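Local coordinates for protein tricorn protease (PDB 1K32) that acts as a serine protease, assembled from six chains, that probably takes part in breaking down the peptides released by the proteasome in Thermoplasma acidophilum, at residues Q880-D885 with G927-I932; K955-R960 with V1005-A1010. All blocks are in the same frame, centred on the assembly; numbering follows the deposited sequence.

Contact 1 (Q880-D885 with G927-I932); sequences QGLIVD and GKIIAI
Q880 starts the pairing through its carbonyl O, which takes a weak, bent hydrogen bond from K928 N at 3.2 Å and a CA-H...O contact from G927. A beta carbon modelled on G927 would collide with that same oxygen, so the close approach depends on the missing side chain. G881 brings its CA to K928 O, and L882 N hydrogen-bonds to that oxygen at 2.8 Å; the one carbonyl thus meets two successive residues. L882 O, on the same edge of the strand, receives I930 N at 2.9 Å, almost in line with its C=O bond.

Five successive bridges, G881 with K928 through D885 with I932, run in parallel register with the strand axes 23° apart. This is the inner part of the parallel sheet of the S41 peptidase domain, in the ClpP/crotonase clan, and it is flanked by helices: helix 1020-1032 packs on I883, I930 and I932, while F944 and F948 of helix 940-950 meet V884, I929 and A931.

I883 shares a face with I930 and lies beside it, CG1 touching I930 CG2 at 3.6 Å. Its other branch, CG2, stands anti to the backbone N (CG1 at chi1 -66°) and meets I932 CD1 at 3.7 Å, two bridges farther on. V884 N gives a nearly straight bond (172°) to I930 O at 2.8 Å, and V884 O accepts I932 N from well off the carbonyl plane. On the opposite face V884 CG2 lies 4.0 Å from I929 CG2. D885 passes I932 at a slant, OD2 being 3.7 Å from I932 CB; the charge of this buried group is met elsewhere, since OD1 accepts a hydrogen bond from Y855 OH and forms a salt bridge with R887.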
loop_
_atom_site.group_PDB
_atom_site.type_symbol
_atom_site.label_atom_id
_atom_site.label_comp_id
_atom_site.label_asym_id
_atom_site.label_seq_id
_atom_site.Cartn_x
_atom_site.Cartn_y
_atom_site.Cartn_z
ATOM N N GLN A 880 -38.245 48.030 -27.265
ATOM C CA GLN A 880 -38.876 48.357 -28.543
ATOM C C GLN A 880 -37.789 48.556 -29.598
ATOM O O GLN A 880 -37.971 48.235 -30.769
ATOM C CB GLN A 880 -39.718 49.629 -28.416
ATOM C CG GLN A 880 -40.948 49.468 -27.536
ATOM C CD GLN A 880 -41.765 50.743 -27.420
ATOM O OE1 GLN A 880 -42.075 51.397 -28.424
ATOM N NE2 GLN A 880 -42.129 51.103 -26.188
ATOM N N GLY A 881 -36.644 49.070 -29.164
ATOM C CA GLY A 881 -35.555 49.303 -30.091
ATOM C C GLY A 881 -34.276 48.702 -29.566
ATOM O O GLY A 881 -34.186 48.320 -28.403
ATOM N N LEU A 882 -33.273 48.622 -30.422
ATOM C CA LEU A 882 -32.005 48.053 -30.012
ATOM C C LEU A 882 -30.851 48.733 -30.728
ATOM O O LEU A 882 -30.886 48.923 -31.946
ATOM C CB LEU A 882 -31.977 46.545 -30.305
ATOM C CG LEU A 882 -30.585 45.922 -30.147
ATOM C CD1 LEU A 882 -30.248 45.816 -28.654
ATOM C CD2 LEU A 882 -30.534 44.554 -30.813
ATOM N N ILE A 883 -29.846 49.123 -29.951
ATOM C CA ILE A 883 -28.660 49.741 -30.502
ATOM C C ILE A 883 -27.565 48.700 -30.472
ATOM O O ILE A 883 -27.259 48.150 -29.399
ATOM C CB ILE A 883 -28.187 50.938 -29.667
ATOM C CG1 ILE A 883 -29.217 52.062 -29.724
ATOM C CG2 ILE A 883 -26.847 51.418 -30.187
ATOM C CD1 ILE A 883 -28.880 53.234 -28.823
ATOM N N VAL A 884 -26.990 48.400 -31.638
ATOM C CA VAL A 884 -25.887 47.449 -31.696
ATOM C C VAL A 884 -24.649 48.250 -32.028
ATOM O O VAL A 884 -24.437 48.648 -33.175
ATOM C CB VAL A 884 -26.110 46.346 -32.751
ATOM C CG1 VAL A 884 -24.852 45.489 -32.895
ATOM C CG2 VAL A 884 -27.263 45.462 -32.322
ATOM N N ASP A 885 -23.838 48.485 -31.001
ATOM C CA ASP A 885 -22.610 49.284 -31.091
ATOM C C ASP A 885 -21.370 48.439 -31.398
ATOM O O ASP A 885 -20.949 47.604 -30.581
ATOM C CB ASP A 885 -22.450 50.029 -29.750
ATOM C CG ASP A 885 -21.396 51.126 -29.780
ATOM O OD1 ASP A 885 -21.314 51.838 -28.756
ATOM O OD2 ASP A 885 -20.654 51.289 -30.778
ATOM N N GLY A 927 -37.865 44.624 -31.702
ATOM C CA GLY A 927 -38.189 45.707 -32.614
ATOM C C GLY A 927 -37.129 46.198 -33.590
ATOM O O GLY A 927 -36.399 45.413 -34.214
ATOM N N LYS A 928 -37.059 47.521 -33.717
ATOM C CA LYS A 928 -36.137 48.196 -34.617
ATOM C C LYS A 928 -34.696 48.165 -34.131
ATOM O O LYS A 928 -34.420 48.313 -32.948
ATOM C CB LYS A 928 -36.574 49.652 -34.808
ATOM C CG LYS A 928 -37.954 49.816 -35.431
ATOM C CD LYS A 928 -37.978 49.227 -36.830
ATOM C CE LYS A 928 -39.367 49.277 -37.446
ATOM N NZ LYS A 928 -39.349 48.695 -38.823
ATOM N N ILE A 929 -33.778 47.999 -35.067
ATOM C CA ILE A 929 -32.374 47.948 -34.728
ATOM C C ILE A 929 -31.614 49.072 -35.418
ATOM O O ILE A 929 -31.998 49.527 -36.494
ATOM C CB ILE A 929 -31.755 46.618 -35.170
ATOM C CG1 ILE A 929 -32.618 45.453 -34.672
ATOM C CG2 ILE A 929 -30.343 46.503 -34.614
ATOM C CD1 ILE A 929 -32.168 44.103 -35.178
ATOM N N ILE A 930 -30.540 49.513 -34.780
ATOM C CA ILE A 930 -29.685 50.551 -35.326
ATOM C C ILE A 930 -28.259 50.197 -34.930
ATOM O O ILE A 930 -28.012 49.752 -33.811
ATOM C CB ILE A 930 -30.072 51.959 -34.787
ATOM C CG1 ILE A 930 -29.421 53.031 -35.658
ATOM C CG2 ILE A 930 -29.659 52.113 -33.322
ATOM C CD1 ILE A 930 -30.248 54.312 -35.755
ATOM N N ALA A 931 -27.324 50.369 -35.858
ATOM C CA ALA A 931 -25.943 50.034 -35.578
ATOM C C ALA A 931 -25.032 51.247 -35.556
ATOM O O ALA A 931 -25.239 52.221 -36.281
ATOM C CB ALA A 931 -25.430 49.013 -36.605
ATOM N N ILE A 932 -24.037 51.186 -34.682
ATOM C CA ILE A 932 -23.053 52.246 -34.572
ATOM C C ILE A 932 -21.672 51.673 -34.857
ATOM O O ILE A 932 -21.253 50.693 -34.220
ATOM C CB ILE A 932 -23.004 52.885 -33.167
ATOM C CG1 ILE A 932 -24.404 53.300 -32.712
ATOM C CG2 ILE A 932 -22.143 54.139 -33.225
ATOM C CD1 ILE A 932 -24.427 53.932 -31.322
#

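Contact 2 (K955-R960 with V1005-A1010); sequences KLIGTR and VEIEYA
I957 meets V1005 and I1007 through both of its branches. Starting at CB, the side chain already has I1007 CD1 and V1005 O at the limit of contact. From there CG1 runs alongside V1005, 4.0 Å from V1005 CB, the two side chains pointing the same way on one face of the sheet. CG2 lies anti to the backbone N (chi1 to CG1 is -81°) and is met by the tip of I1007, which slants across: I957 CG2 and I1007 CD1 are 3.3 Å apart, closer than usual van der Waals contact. Beyond CG1 the chain bends (chi2 71°), and CD1 turns back toward I930 of the next strand rather than following V1005. A glycine in place of I957 would probably leave I1007 CD1 without its tight neighbour and open a gap beside V1005, between the sheet and Y1024 of helix 1020-1032.

The bridges of I957 with V1005 and of G958 with E1006 are parallel and attach the short strand 1005-1006 as an outermost strand of the S41 domain's parallel sheet. Three backbone bonds hold it: V1005 N to L956 O at 3.2 Å, G958 N to V1005 O at 3.3 Å, and I1007 N to G958 O at 2.9 Å, the last donor tilted 32° from the carbonyl plane.

G958 has backbone angles at which a beta carbon would jam against the carbonyl O of I957. Past it the strand ends, and T959 continues the contact with its methyl: CG2 is 3.5 Å from I1007 O, while the placing of the nearby E1008 carboxylate is doubtful. The hydroxyl branch goes elsewhere, T959 OG1 being hydrogen-bonded to E935 OE2.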
loop_
_atom_site.group_PDB
_atom_site.type_symbol
_atom_site.label_atom_id
_atom_site.label_comp_id
_atom_site.label_asym_id
_atom_site.label_seq_id
_atom_site.Cartn_x
_atom_site.Cartn_y
_atom_site.Cartn_z
ATOM N N LYS A 955 -30.347 51.066 -39.838
ATOM C CA LYS A 955 -29.397 52.082 -40.293
ATOM C C LYS A 955 -28.047 51.927 -39.604
ATOM O O LYS A 955 -27.970 51.489 -38.442
ATOM C CB LYS A 955 -29.914 53.491 -39.991
ATOM C CG LYS A 955 -31.205 53.890 -40.690
ATOM C CD LYS A 955 -31.033 53.978 -42.187
ATOM C CE LYS A 955 -32.302 54.509 -42.841
ATOM N NZ LYS A 955 -32.132 54.679 -44.315
ATOM N N LEU A 956 -26.994 52.295 -40.330
ATOM C CA LEU A 956 -25.634 52.269 -39.814
ATOM C C LEU A 956 -25.242 53.723 -39.575
ATOM O O LEU A 956 -25.359 54.567 -40.467
ATOM C CB LEU A 956 -24.676 51.630 -40.817
ATOM C CG LEU A 956 -23.219 51.482 -40.353
ATOM C CD1 LEU A 956 -23.149 50.654 -39.052
ATOM C CD2 LEU A 956 -22.416 50.806 -41.450
ATOM N N ILE A 957 -24.795 54.013 -38.363
ATOM C CA ILE A 957 -24.413 55.370 -37.976
ATOM C C ILE A 957 -22.980 55.421 -37.478
ATOM O O ILE A 957 -22.500 54.465 -36.873
ATOM C CB ILE A 957 -25.361 55.896 -36.861
ATOM C CG1 ILE A 957 -26.664 56.392 -37.493
ATOM C CG2 ILE A 957 -24.677 56.987 -36.026
ATOM C CD1 ILE A 957 -27.544 55.304 -38.014
ATOM N N GLY A 958 -22.301 56.539 -37.740
ATOM C CA GLY A 958 -20.927 56.700 -37.294
ATOM C C GLY A 958 -19.987 57.203 -38.369
ATOM O O GLY A 958 -20.339 58.090 -39.150
ATOM N N THR A 959 -18.789 56.636 -38.417
ATOM C CA THR A 959 -17.802 57.047 -39.410
ATOM C C THR A 959 -17.256 55.834 -40.153
ATOM O O THR A 959 -17.252 54.715 -39.620
ATOM C CB THR A 959 -16.635 57.793 -38.750
ATOM O OG1 THR A 959 -16.037 56.948 -37.766
ATOM C CG2 THR A 959 -17.122 59.083 -38.070
ATOM N N ARG A 960 -16.800 56.065 -41.380
ATOM C CA ARG A 960 -16.248 55.014 -42.230
ATOM C C ARG A 960 -15.235 54.124 -41.509
ATOM O O ARG A 960 -14.258 54.609 -40.935
ATOM C CB ARG A 960 -15.618 55.635 -43.500
ATOM C CG ARG A 960 -14.921 54.611 -44.408
ATOM C CD ARG A 960 -15.156 54.880 -45.899
ATOM N NE ARG A 960 -14.588 56.144 -46.365
ATOM C CZ ARG A 960 -13.306 56.342 -46.671
ATOM N NH1 ARG A 960 -12.920 57.532 -47.086
ATOM N NH2 ARG A 960 -12.409 55.362 -46.562
ATOM N N VAL A 1005 -25.693 57.308 -42.130
ATOM C CA VAL A 1005 -25.638 58.670 -41.626
ATOM C C VAL A 1005 -24.289 58.885 -40.965
ATOM O O VAL A 1005 -23.955 58.230 -39.975
ATOM C CB VAL A 1005 -26.759 58.951 -40.591
ATOM C CG1 VAL A 1005 -26.615 60.370 -40.049
ATOM C CG2 VAL A 1005 -28.137 58.770 -41.236
ATOM N N GLU A 1006 -23.508 59.796 -41.524
ATOM C CA GLU A 1006 -22.195 60.090 -40.983
ATOM C C GLU A 1006 -22.281 61.045 -39.795
ATOM O O GLU A 1006 -22.841 62.136 -39.894
ATOM C CB GLU A 1006 -21.295 60.702 -42.060
ATOM C CG GLU A 1006 -19.923 61.097 -41.523
ATOM C CD GLU A 1006 -19.085 61.885 -42.522
ATOM O OE1 GLU A 1006 -17.991 62.339 -42.133
ATOM O OE2 GLU A 1006 -19.512 62.053 -43.686
ATOM N N ILE A 1007 -21.736 60.620 -38.664
ATOM C CA ILE A 1007 -21.721 61.459 -37.476
ATOM C C ILE A 1007 -20.300 61.468 -36.949
ATOM O O ILE A 1007 -19.850 60.493 -36.351
ATOM C CB ILE A 1007 -22.669 60.935 -36.352
ATOM C CG1 ILE A 1007 -24.127 61.017 -36.807
ATOM C CG2 ILE A 1007 -22.515 61.779 -35.089
ATOM C CD1 ILE A 1007 -24.558 59.856 -37.627
ATOM N N GLU A 1008 -19.590 62.563 -37.201
ATOM C CA GLU A 1008 -18.227 62.724 -36.724
ATOM C C GLU A 1008 -18.266 62.842 -35.204
ATOM O O GLU A 1008 -19.291 63.179 -34.611
ATOM C CB GLU A 1008 -17.603 64.014 -37.271
ATOM C CG GLU A 1008 -17.384 64.066 -38.768
ATOM C CD GLU A 1008 -16.362 63.053 -39.240
ATOM O OE1 GLU A 1008 -15.253 63.005 -38.657
ATOM O OE2 GLU A 1008 -16.668 62.304 -40.198
ATOM N N TYR A 1009 -17.133 62.562 -34.580
ATOM C CA TYR A 1009 -16.993 62.687 -33.142
ATOM C C TYR A 1009 -15.820 63.665 -33.038
ATOM O O TYR A 1009 -14.672 63.262 -32.900
ATOM C CB TYR A 1009 -16.632 61.338 -32.523
ATOM C CG TYR A 1009 -16.935 61.217 -31.040
ATOM C CD1 TYR A 1009 -16.730 62.286 -30.169
ATOM C CD2 TYR A 1009 -17.382 60.007 -30.504
ATOM C CE1 TYR A 1009 -16.960 62.151 -28.795
ATOM C CE2 TYR A 1009 -17.613 59.860 -29.147
ATOM C CZ TYR A 1009 -17.399 60.930 -28.300
ATOM O OH TYR A 1009 -17.605 60.749 -26.957
ATOM N N ALA A 1010 -16.125 64.957 -33.130
ATOM C CA ALA A 1010 -15.113 66.010 -33.089
ATOM C C ALA A 1010 -14.453 66.221 -31.726
ATOM O O ALA A 1010 -14.991 65.823 -30.697
ATOM C CB ALA A 1010 -15.723 67.302 -33.567
#

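In the fold
Contacts 1 and 2 belong to one parallel sheet, where the strands run in the order 881-885, 928-933, 954-958, 1005-1006, and their centres are 15 Å apart. The middle pair of strands joins them. A931 of contact 1 is probably hydrogen-bonded twice to contact 2, A931 N to K955 O at 2.9 Å and A931 O to I957 N at 2.8 Å. On the face covered by helix 1020-1032, I930 CD1 packs on I957 CD1 at 3.7 Å, so I883, I930 and I932 of contact 1 and I957 of contact 2 lie on the face packed against that helix. Both contacts lie within the S41 peptidase domain, and no neighbouring subunit touches either.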